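Local coordinates for beta-lactamase-related domain-containing protein (Bacteroides dorei DSM 17855, PDB 5TGF), which is probably a serine beta-lactamase-like hydrolase and binds calcium, at residues Val119-His124 with Ala187-Asp192; Leu257-Thr262 with Arg271-Glu276. All coordinates share one frame; numbering follows the deposited sequence.

Interaction 1. Residues Val119-His124 with Ala187-Asp192; sequences VDNYNH and APVNTD
The carboxamide of Asn123 bridges the loop 119-124 to the loop 187-192. Its chi1 of -69° sets CG anti to the carbonyl carbon, so a CB that leaves the backbone at a slant still delivers the amide to the residues 187-192. Along the side chain, CG lies 3.9 Å from Val189 N, but it is the oxygen that makes the contact. OD1 accepts a hydrogen bond from Val189 N at 2.8 Å; the N-H points almost straight at it, and the donor lies in the carbonyl plane. The same oxygen rests against the backbone of the proline before it, with OD1 3.3 Å from Pro188 CA, and against Val189 CG2. At the other branch of the amide, ND2 passes Pro188 CB and donates to a water that in turn donates to Val189 O, 2.6 Å from the water oxygen. Both polar backbone atoms of Val189 are thus served by one side chain, directly and through water, which should fix the amide's rotation.

Val189, the buried member of the group, lays CG2 against Tyr122 O and its CB near Asn121 O. Farther along, the side chain of Asn121 crosses that of Thr191 at about a right angle, ND2 standing 3.7 Å from Thr191 CG2; a second water, only weakly held by Asn121 ND2, reaches Thr191 O. Behind the contact, Asp120 OD1 accepts from Tyr122 N, while Tyr122 OH bonds to Glu131 of helix 125-133. The arrangement is surface loop-to-loop packing in a beta-lactamase-type fold: a segment shaped by an Asx turn at Asp120, leading into helix 125-133, meets one that opens with a cis Ala187-Pro188 peptide and ends in an Asx turn at Asn190.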
loop_
_atom_site.group_PDB
_atom_site.type_symbol
_atom_site.label_atom_id
_atom_site.label_comp_id
_atom_site.label_asym_id
_atom_site.label_seq_id
_atom_site.Cartn_x
_atom_site.Cartn_y
_atom_site.Cartn_z
ATOM N N VAL A 119 20.395 1.653 -6.605
ATOM C CA VAL A 119 19.045 1.855 -6.068
ATOM C C VAL A 119 18.097 2.232 -7.218
ATOM O O VAL A 119 18.427 3.098 -8.026
ATOM C CB VAL A 119 19.003 3.012 -5.072
ATOM C CG1 VAL A 119 17.607 3.114 -4.451
ATOM C CG2 VAL A 119 20.057 2.830 -3.985
ATOM N N ASP A 120 16.968 1.555 -7.339
ATOM C CA ASP A 120 15.966 1.914 -8.380
ATOM C C ASP A 120 15.248 3.193 -7.969
ATOM O O ASP A 120 14.405 3.141 -7.074
ATOM C CB ASP A 120 14.918 0.797 -8.562
ATOM C CG ASP A 120 13.821 1.157 -9.588
ATOM O OD1 ASP A 120 13.595 2.370 -9.832
ATOM O OD2 ASP A 120 13.161 0.227 -10.149
ATOM N N ASN A 121 15.679 4.328 -8.544
ATOM C CA ASN A 121 15.035 5.638 -8.375
ATOM C C ASN A 121 14.467 6.121 -9.730
ATOM O O ASN A 121 14.255 7.318 -9.930
ATOM C CB ASN A 121 16.039 6.684 -7.855
ATOM C CG ASN A 121 16.494 6.416 -6.436
ATOM O OD1 ASN A 121 15.706 6.007 -5.595
ATOM N ND2 ASN A 121 17.759 6.696 -6.152
ATOM N N TYR A 122 14.203 5.202 -10.646
ATOM C CA TYR A 122 13.791 5.580 -12.007
ATOM C C TYR A 122 12.500 6.399 -12.008
ATOM O O TYR A 122 11.554 6.046 -11.355
ATOM C CB TYR A 122 13.576 4.335 -12.859
ATOM C CG TYR A 122 14.881 3.647 -13.282
ATOM C CD1 TYR A 122 15.598 4.134 -14.362
ATOM C CD2 TYR A 122 15.356 2.520 -12.633
ATOM C CE1 TYR A 122 16.749 3.508 -14.803
ATOM C CE2 TYR A 122 16.503 1.878 -13.059
ATOM C CZ TYR A 122 17.209 2.389 -14.146
ATOM O OH TYR A 122 18.367 1.797 -14.644
ATOM N N ASN A 123 12.450 7.401 -12.864
ATOM C CA ASN A 123 11.197 8.136 -13.119
ATOM C C ASN A 123 10.464 7.657 -14.370
ATOM O O ASN A 123 9.374 8.160 -14.688
ATOM C CB ASN A 123 11.471 9.624 -13.187
ATOM C CG ASN A 123 11.858 10.188 -11.860
ATOM O OD1 ASN A 123 11.201 9.942 -10.849
ATOM N ND2 ASN A 123 12.871 11.007 -11.857
ATOM N N HIS A 124 10.998 6.626 -15.019
ATOM C CA HIS A 124 10.294 5.978 -16.118
ATOM C C HIS A 124 10.353 4.488 -15.997
ATOM O O HIS A 124 11.447 3.886 -15.882
ATOM C CB HIS A 124 10.878 6.412 -17.473
ATOM C CG HIS A 124 10.886 7.886 -17.668
ATOM N ND1 HIS A 124 9.766 8.591 -18.052
ATOM C CD2 HIS A 124 11.850 8.807 -17.431
ATOM C CE1 HIS A 124 10.030 9.887 -18.009
ATOM N NE2 HIS A 124 11.290 10.041 -17.639
ATOM N N ALA A 187 5.677 10.147 -8.869
ATOM C CA ALA A 187 6.888 10.636 -9.528
ATOM C C ALA A 187 6.789 12.148 -9.632
ATOM O O ALA A 187 5.665 12.677 -9.707
ATOM C CB ALA A 187 6.992 10.036 -10.924
ATOM N N PRO A 188 7.938 12.849 -9.660
ATOM C CA PRO A 188 9.286 12.272 -9.562
ATOM C C PRO A 188 9.581 11.680 -8.194
ATOM O O PRO A 188 9.022 12.116 -7.162
ATOM C CB PRO A 188 10.209 13.458 -9.843
ATOM C CG PRO A 188 9.419 14.656 -9.448
ATOM C CD PRO A 188 7.962 14.330 -9.651
ATOM N N VAL A 189 10.449 10.681 -8.217
ATOM C CA VAL A 189 10.839 9.904 -7.046
ATOM C C VAL A 189 11.838 10.695 -6.216
ATOM O O VAL A 189 12.836 11.163 -6.752
ATOM C CB VAL A 189 11.439 8.571 -7.524
ATOM C CG1 VAL A 189 11.965 7.728 -6.382
ATOM C CG2 VAL A 189 10.395 7.814 -8.306
ATOM N N ASN A 190 11.529 10.919 -4.939
ATOM C CA ASN A 190 12.467 11.494 -3.972
ATOM C C ASN A 190 13.554 10.468 -3.658
ATOM O O ASN A 190 13.256 9.295 -3.415
ATOM C CB ASN A 190 11.741 11.889 -2.675
ATOM C CG ASN A 190 12.693 12.308 -1.560
ATOM O OD1 ASN A 190 13.248 11.467 -0.845
ATOM N ND2 ASN A 190 12.913 13.607 -1.426
ATOM N N THR A 191 14.800 10.926 -3.584
ATOM C CA THR A 191 15.939 10.020 -3.519
ATOM C C THR A 191 16.650 10.000 -2.172
ATOM O O THR A 191 17.795 9.519 -2.057
ATOM C CB THR A 191 16.934 10.335 -4.651
ATOM O OG1 THR A 191 17.322 11.690 -4.542
ATOM C CG2 THR A 191 16.306 10.136 -5.990
ATOM N N ASP A 192 16.004 10.517 -1.139
ATOM C CA ASP A 192 16.639 10.610 0.173
ATOM C C ASP A 192 16.820 9.261 0.876
ATOM O O ASP A 192 17.541 9.144 1.871
ATOM C CB ASP A 192 15.862 11.599 1.051
ATOM C CG ASP A 192 15.892 13.043 0.489
ATOM O OD1 ASP A 192 16.764 13.392 -0.345
ATOM O OD2 ASP A 192 15.028 13.823 0.903
HETATM O O HOH W 1 18.495 7.003 -2.837
HETATM O O HOH W 2 13.751 12.132 -9.000
#

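Interaction 2. Residues Leu257-Thr262 with Arg271-Glu276; sequences LGQHHT and RELVDE
His261, Leu257 and Glu272 bury the most surface where the residues 257-262 fold back over the strand segment 271-276. The imidazole of His261 is swung into the crowded position between backbone N and carbonyl carbon (chi1 57°), which turns its NE2 edge to the strand. NE2 donates to Arg271 O at 2.9 Å, nearly straight and in the ring plane, although it reaches that carbonyl from above its plane. One face of the ring receives Val274 in a CH-pi contact, CB standing 4.2 Å from the ring centroid and almost over its centre, with CG2 close to NE2. On the far edge, ND1 shares a water with Glu276 OE1, to which the water donates. Glu276 and Arg271, both near the ring, would probably pull its ionisation in opposite ways.

Strand 270-274 is one of the two edge strands of the six-stranded antiparallel sheet, and Glu272 and Leu273 form a classic beta bulge opposite Gln283. At this bulge Glu272 O is buried without a polar partner, with His261 CE1 3.4 Å away and Gln259 CG 3.5 Å away.

Leu257, at the end of helix 252-257, crosses Glu272 at about a right angle: CD1 lies 3.8 Å from Glu272 CG, and CD2 of Leu257 packs on Glu272 CB. The extended glutamate carries its carboxylate on to Ser285, Tyr252, Tyr293 and Gln283. Leu257 CD2 also touches Leu273 CD2, which Gln259 flanks; Gln259 NE2 turns back to Leu257 O, while OE1 takes a water shared with Val274 N.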
loop_
_atom_site.group_PDB
_atom_site.type_symbol
_atom_site.label_atom_id
_atom_site.label_comp_id
_atom_site.label_asym_id
_atom_site.label_seq_id
_atom_site.Cartn_x
_atom_site.Cartn_y
_atom_site.Cartn_z
ATOM N N LEU A 257 0.880 -7.906 14.504
ATOM C CA LEU A 257 -0.458 -8.148 15.000
ATOM C C LEU A 257 -0.654 -9.468 15.739
ATOM O O LEU A 257 -1.757 -9.736 16.234
ATOM C CB LEU A 257 -1.505 -8.019 13.866
ATOM C CG LEU A 257 -1.600 -6.660 13.192
ATOM C CD1 LEU A 257 -0.950 -6.655 11.817
ATOM C CD2 LEU A 257 -3.038 -6.223 13.102
ATOM N N GLY A 258 0.334 -10.362 15.686
ATOM C CA GLY A 258 0.156 -11.687 16.328
ATOM C C GLY A 258 -0.799 -12.631 15.638
ATOM O O GLY A 258 -1.311 -13.571 16.265
ATOM N N GLN A 259 -1.102 -12.391 14.370
ATOM C CA GLN A 259 -2.036 -13.249 13.655
ATOM C C GLN A 259 -1.232 -14.250 12.830
ATOM O O GLN A 259 -0.209 -13.877 12.201
ATOM C CB GLN A 259 -2.933 -12.425 12.745
ATOM C CG GLN A 259 -3.617 -11.244 13.419
ATOM C CD GLN A 259 -4.586 -11.669 14.532
ATOM O OE1 GLN A 259 -5.637 -12.226 14.266
ATOM N NE2 GLN A 259 -4.210 -11.427 15.764
ATOM N N HIS A 260 -1.730 -15.481 12.725
ATOM C CA HIS A 260 -0.910 -16.564 12.130
ATOM C C HIS A 260 -1.453 -17.192 10.842
ATOM O O HIS A 260 -0.916 -18.208 10.359
ATOM C CB HIS A 260 -0.685 -17.683 13.179
ATOM C CG HIS A 260 -0.156 -17.188 14.487
ATOM N ND1 HIS A 260 1.156 -16.809 14.659
ATOM C CD2 HIS A 260 -0.745 -17.060 15.698
ATOM C CE1 HIS A 260 1.336 -16.397 15.895
ATOM N NE2 HIS A 260 0.205 -16.563 16.554
ATOM N N HIS A 261 -2.496 -16.609 10.262
ATOM C CA HIS A 261 -2.964 -17.035 8.963
ATOM C C HIS A 261 -1.861 -16.865 7.909
ATOM O O HIS A 261 -0.959 -16.025 8.060
ATOM C CB HIS A 261 -4.250 -16.305 8.547
ATOM C CG HIS A 261 -4.131 -14.815 8.518
ATOM N ND1 HIS A 261 -4.094 -14.052 9.663
ATOM C CD2 HIS A 261 -4.070 -13.942 7.481
ATOM C CE1 HIS A 261 -4.003 -12.775 9.339
ATOM N NE2 HIS A 261 -3.969 -12.681 8.017
ATOM N N THR A 262 -1.945 -17.639 6.824
ATOM C CA THR A 262 -0.935 -17.534 5.759
ATOM C C THR A 262 -1.385 -16.547 4.686
ATOM O O THR A 262 -0.550 -16.098 3.904
ATOM C CB THR A 262 -0.659 -18.912 5.068
ATOM O OG1 THR A 262 -1.854 -19.379 4.467
ATOM C CG2 THR A 262 -0.189 -19.903 6.033
ATOM N N ARG A 271 -3.596 -8.143 4.460
ATOM C CA ARG A 271 -4.756 -8.712 5.118
ATOM C C ARG A 271 -4.459 -8.953 6.592
ATOM O O ARG A 271 -3.907 -9.972 6.966
ATOM C CB ARG A 271 -5.166 -9.991 4.387
ATOM C CG ARG A 271 -5.588 -9.749 2.932
ATOM C CD ARG A 271 -5.829 -11.011 2.095
ATOM N NE ARG A 271 -6.285 -12.180 2.860
ATOM C CZ ARG A 271 -7.501 -12.711 2.872
ATOM N NH1 ARG A 271 -8.534 -12.162 2.252
ATOM N NH2 ARG A 271 -7.686 -13.786 3.588
ATOM N N GLU A 272 -4.652 -7.923 7.413
ATOM C CA GLU A 272 -4.172 -7.959 8.801
ATOM C C GLU A 272 -5.049 -8.873 9.677
ATOM O O GLU A 272 -4.529 -9.617 10.499
ATOM C CB GLU A 272 -4.151 -6.570 9.434
ATOM C CG GLU A 272 -3.126 -5.628 8.827
ATOM C CD GLU A 272 -2.982 -4.328 9.614
ATOM O OE1 GLU A 272 -3.945 -3.899 10.265
ATOM O OE2 GLU A 272 -1.929 -3.696 9.497
ATOM N N LEU A 273 -6.370 -8.797 9.527
ATOM C CA LEU A 273 -7.269 -9.667 10.303
ATOM C C LEU A 273 -8.208 -10.378 9.329
ATOM O O LEU A 273 -8.853 -9.732 8.456
ATOM C CB LEU A 273 -8.091 -8.851 11.302
ATOM C CG LEU A 273 -7.340 -7.954 12.266
ATOM C CD1 LEU A 273 -8.315 -7.090 13.084
ATOM C CD2 LEU A 273 -6.482 -8.822 13.170
ATOM N N VAL A 274 -8.367 -11.687 9.553
ATOM C CA VAL A 274 -9.100 -12.529 8.620
ATOM C C VAL A 274 -10.063 -13.428 9.372
ATOM O O VAL A 274 -9.767 -13.896 10.479
ATOM C CB VAL A 274 -8.106 -13.357 7.766
ATOM C CG1 VAL A 274 -8.816 -14.354 6.889
ATOM C CG2 VAL A 274 -7.290 -12.441 6.856
ATOM N N ASP A 275 -11.257 -13.577 8.807
ATOM C CA ASP A 275 -12.235 -14.554 9.325
ATOM C C ASP A 275 -11.965 -15.934 8.676
ATOM O O ASP A 275 -12.158 -16.097 7.470
ATOM C CB ASP A 275 -13.653 -14.074 9.027
ATOM C CG ASP A 275 -14.721 -15.077 9.465
ATOM O OD1 ASP A 275 -14.819 -15.338 10.672
ATOM O OD2 ASP A 275 -15.409 -15.649 8.584
ATOM N N GLU A 276 -11.504 -16.895 9.482
ATOM C CA GLU A 276 -11.190 -18.267 9.012
ATOM C C GLU A 276 -12.357 -18.936 8.264
ATOM O O GLU A 276 -12.170 -19.479 7.189
ATOM C CB GLU A 276 -10.769 -19.185 10.190
ATOM C CG GLU A 276 -9.299 -19.093 10.626
ATOM C CD GLU A 276 -8.948 -17.842 11.443
ATOM O OE1 GLU A 276 -7.730 -17.594 11.678
ATOM O OE2 GLU A 276 -9.886 -17.115 11.857
HETATM O O HOH W 3 -6.993 -12.714 12.012
HETATM O O HOH W 4 -5.671 -15.269 11.712
#

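Interactions 1 and 2 follow one another along the chain, the first closing before the second opens, and they lie on opposite sides of the chain's centre, each about 17 Å from it. Their centres are about 33 Å apart and their nearest atoms about 24 Å apart, so neither touches the other. Interaction 1 joins two loops 63 residues apart in sequence, one leading into helix 125-133 and the other running between helices 167-179 and 198-201. Interaction 2 is local in sequence and ties the end of helix 252-257 to the edge strand 270-274 of the main sheet. All four segments belong to the beta-lactamase-like fold: one contact lies in its helical part, the other at the sheet's border.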